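Local coordinates for Blr3880 protein (Bradyrhizobium japonicum, PDB 2OOD), which probably catalyses the zinc-dependent hydrolytic deamination of guanine to xanthine and ammonia, a step of purine breakdown, at residues V265-S270 and G388-D393. Residues are numbered along the deposited sequence; the frame is centred on the assembly and turned at random.
Sequences VGPKFS and GLYIDD
The Tyr390 ring takes Pro267 over one face, with Pro267 CB 3.9 Å from Tyr390 CZ, while a water lies in the ring plane at its edge. Lys268 N approaches the ring obliquely, 3.3 Å from Tyr390 CD2. Val265 CG2 sits over the centre of one face of the Phe269 ring. With Tyr390 CG beside its own backbone N and anti to its carbonyl carbon (chi1 -77°), the ring reaches the type II beta turn Gly266-Phe269 and meets its two central residues at a slant; a weak Phe269 N to Gly266 O bond closes that turn. The Lys268 chain sets off past the tyrosine, CG 4.0 Å from Tyr390 CB, and runs extended until NZ binds Asp228 O and forms a cation-pi pair with Trp230. Tyr390 OH hydrogen-bonds Gly289 O, outside both segments.

Deeper in, water joins the backbones. The edge water donates to Phe269 O (3.0 Å) and to Gly388 O, and a second water donates to Gly388 O and pairs with Ser270 OG at 2.7 Å. One carbonyl at the helix end thus receives two water bonds, while Leu389 CD2 packs at 3.8 Å against Ser270 OG.

Positive phi at Tyr390 (58°) and two bonds back into the last turn define a Schellman motif ending helix 383-388. This capping motif sits against the turn leading into strand 269-272, which pairs in parallel with strands 230-234 and 291-294, as expected in the TIM-like barrel of the amidohydrolase superfamily; the side chain of Ser270 lies about 10 Å from the bound zinc ion.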
ATOM      1  N   VAL A 265       2.534  19.491 -26.342  1.00 38.77           N
ATOM      2  CA  VAL A 265       3.592  19.449 -25.338  1.00 38.53           C
ATOM      3  C   VAL A 265       4.265  20.788 -25.105  1.00 39.08           C
ATOM      4  O   VAL A 265       4.765  21.419 -26.033  1.00 39.64           O
ATOM      5  CB  VAL A 265       4.682  18.416 -25.699  1.00 37.20           C
ATOM      6  CG1 VAL A 265       5.779  18.432 -24.653  1.00 35.66           C
ATOM      7  CG2 VAL A 265       4.071  17.037 -25.787  1.00 37.03           C
ATOM      8  N   GLY A 266       4.273  21.203 -23.843  1.00 39.26           N
ATOM      9  CA  GLY A 266       4.871  22.468 -23.449  1.00 39.23           C
ATOM     10  C   GLY A 266       4.344  22.819 -22.069  1.00 39.67           C
ATOM     11  O   GLY A 266       3.826  21.935 -21.383  1.00 39.96           O
ATOM     12  N   PRO A 267       4.448  24.084 -21.622  1.00 39.91           N
ATOM     13  CA  PRO A 267       3.945  24.449 -20.290  1.00 39.00           C
ATOM     14  C   PRO A 267       2.476  24.097 -20.096  1.00 38.07           C
ATOM     15  O   PRO A 267       1.678  24.206 -21.025  1.00 38.26           O
ATOM     16  CB  PRO A 267       4.184  25.951 -20.233  1.00 38.15           C
ATOM     17  CG  PRO A 267       5.440  26.104 -21.022  1.00 38.83           C
ATOM     18  CD  PRO A 267       5.172  25.214 -22.228  1.00 39.18           C
ATOM     19  N   LYS A 268       2.132  23.666 -18.886  1.00 36.91           N
ATOM     20  CA  LYS A 268       0.760  23.311 -18.545  1.00 36.71           C
ATOM     21  C   LYS A 268       0.283  21.997 -19.153  1.00 37.36           C
ATOM     22  O   LYS A 268      -0.917  21.715 -19.176  1.00 37.04           O
ATOM     23  CB  LYS A 268      -0.194  24.446 -18.932  1.00 36.24           C
ATOM     24  CG  LYS A 268      -0.016  25.710 -18.097  1.00 35.72           C
ATOM     25  CD  LYS A 268      -1.015  26.787 -18.491  1.00 35.68           C
ATOM     26  CE  LYS A 268      -0.818  28.049 -17.666  1.00 35.93           C
ATOM     27  NZ  LYS A 268      -1.856  29.075 -17.959  1.00 35.34           N
ATOM     28  N   PHE A 269       1.222  21.202 -19.654  1.00 37.41           N
ATOM     29  CA  PHE A 269       0.893  19.895 -20.214  1.00 36.58           C
ATOM     30  C   PHE A 269       1.219  18.856 -19.149  1.00 37.62           C
ATOM     31  O   PHE A 269       2.283  18.914 -18.530  1.00 38.43           O
ATOM     32  CB  PHE A 269       1.739  19.590 -21.449  1.00 34.83           C
ATOM     33  CG  PHE A 269       1.626  18.159 -21.929  1.00 34.38           C
ATOM     34  CD1 PHE A 269       0.717  17.811 -22.924  1.00 33.23           C
ATOM     35  CD2 PHE A 269       2.449  17.161 -21.406  1.00 33.17           C
ATOM     36  CE1 PHE A 269       0.636  16.493 -23.394  1.00 31.21           C
ATOM     37  CE2 PHE A 269       2.368  15.845 -21.874  1.00 31.82           C
ATOM     38  CZ  PHE A 269       1.462  15.518 -22.867  1.00 31.16           C
ATOM     39  N   SER A 270       0.318  17.908 -18.930  1.00 36.77           N
ATOM     40  CA  SER A 270       0.572  16.868 -17.948  1.00 36.26           C
ATOM     41  C   SER A 270       0.352  15.511 -18.592  1.00 36.77           C
ATOM     42  O   SER A 270      -0.730  15.237 -19.110  1.00 37.25           O
ATOM     43  CB  SER A 270      -0.352  17.029 -16.739  1.00 35.96           C
ATOM     44  OG  SER A 270      -0.010  18.171 -15.977  1.00 34.40           O
ATOM     45  N   GLY A 388       4.643  21.792 -10.813  1.00 35.03           N
ATOM     46  CA  GLY A 388       4.422  20.840 -11.889  1.00 34.57           C
ATOM     47  C   GLY A 388       3.124  21.098 -12.631  1.00 36.09           C
ATOM     48  O   GLY A 388       2.985  20.746 -13.801  1.00 36.18           O
ATOM     49  N   LEU A 389       2.166  21.717 -11.940  1.00 37.21           N
ATOM     50  CA  LEU A 389       0.871  22.050 -12.528  1.00 36.54           C
ATOM     51  C   LEU A 389       0.810  23.535 -12.891  1.00 37.21           C
ATOM     52  O   LEU A 389      -0.221  24.035 -13.346  1.00 37.18           O
ATOM     53  CB  LEU A 389      -0.262  21.704 -11.554  1.00 34.80           C
ATOM     54  CG  LEU A 389      -0.637  20.224 -11.441  1.00 34.18           C
ATOM     55  CD1 LEU A 389      -1.670  20.029 -10.342  1.00 33.17           C
ATOM     56  CD2 LEU A 389      -1.177  19.743 -12.777  1.00 33.48           C
ATOM     57  N   TYR A 390       1.920  24.234 -12.691  1.00 37.22           N
ATOM     58  CA  TYR A 390       1.992  25.652 -13.003  1.00 37.26           C
ATOM     59  C   TYR A 390       0.953  26.478 -12.271  1.00 37.50           C
ATOM     60  O   TYR A 390       0.302  27.326 -12.872  1.00 38.56           O
ATOM     61  CB  TYR A 390       1.848  25.869 -14.506  1.00 38.68           C
ATOM     62  CG  TYR A 390       3.105  25.545 -15.273  1.00 41.13           C
ATOM     63  CD1 TYR A 390       4.147  26.457 -15.354  1.00 41.33           C
ATOM     64  CD2 TYR A 390       3.261  24.318 -15.904  1.00 41.77           C
ATOM     65  CE1 TYR A 390       5.316  26.160 -16.051  1.00 42.87           C
ATOM     66  CE2 TYR A 390       4.431  24.006 -16.603  1.00 43.44           C
ATOM     67  CZ  TYR A 390       5.455  24.931 -16.676  1.00 43.67           C
ATOM     68  OH  TYR A 390       6.615  24.624 -17.379  1.00 44.81           O
ATOM     69  N   ILE A 391       0.790  26.215 -10.979  1.00 37.09           N
ATOM     70  CA  ILE A 391      -0.148  26.960 -10.150  1.00 35.94           C
ATOM     71  C   ILE A 391       0.584  27.310  -8.862  1.00 37.38           C
ATOM     72  O   ILE A 391      -0.031  27.550  -7.824  1.00 38.02           O
ATOM     73  CB  ILE A 391      -1.414  26.137  -9.806  1.00 33.53           C
ATOM     74  CG1 ILE A 391      -1.031  24.806  -9.167  1.00 32.26           C
ATOM     75  CG2 ILE A 391      -2.244  25.911 -11.046  1.00 32.41           C
ATOM     76  CD1 ILE A 391      -2.226  23.994  -8.713  1.00 31.07           C
ATOM     77  N   ASP A 392       1.910  27.336  -8.943  1.00 38.01           N
ATOM     78  CA  ASP A 392       2.733  27.635  -7.783  1.00 39.32           C
ATOM     79  C   ASP A 392       2.679  29.110  -7.405  1.00 40.08           C
ATOM     80  O   ASP A 392       3.213  29.514  -6.370  1.00 40.50           O
ATOM     81  CB  ASP A 392       4.179  27.187  -8.020  1.00 36.97           C
ATOM     82  CG  ASP A 392       4.767  27.754  -9.291  1.00 37.40           C
ATOM     83  OD1 ASP A 392       4.176  27.549 -10.370  1.00 36.56           O
ATOM     84  OD2 ASP A 392       5.830  28.402  -9.209  1.00 37.14           O
ATOM     85  N   ASP A 393       2.036  29.917  -8.237  1.00 41.00           N
ATOM     86  CA  ASP A 393       1.902  31.330  -7.917  1.00 43.17           C
ATOM     87  C   ASP A 393       0.735  31.461  -6.938  1.00 43.30           C
ATOM     88  O   ASP A 393       0.719  32.361  -6.100  1.00 43.89           O
ATOM     89  CB  ASP A 393       1.648  32.156  -9.183  1.00 44.98           C
ATOM     90  CG  ASP A 393       0.428  31.687  -9.955  1.00 47.37           C
ATOM     91  OD1 ASP A 393       0.227  30.455 -10.064  1.00 49.16           O
ATOM     92  OD2 ASP A 393      -0.323  32.550 -10.472  1.00 49.15           O
TER
HETATM   93  O   HOH W   1       2.619  21.315 -16.823  1.00 34.00           O
HETATM   94  O   HOH W   2       1.386  18.009 -13.669  1.00 34.81           O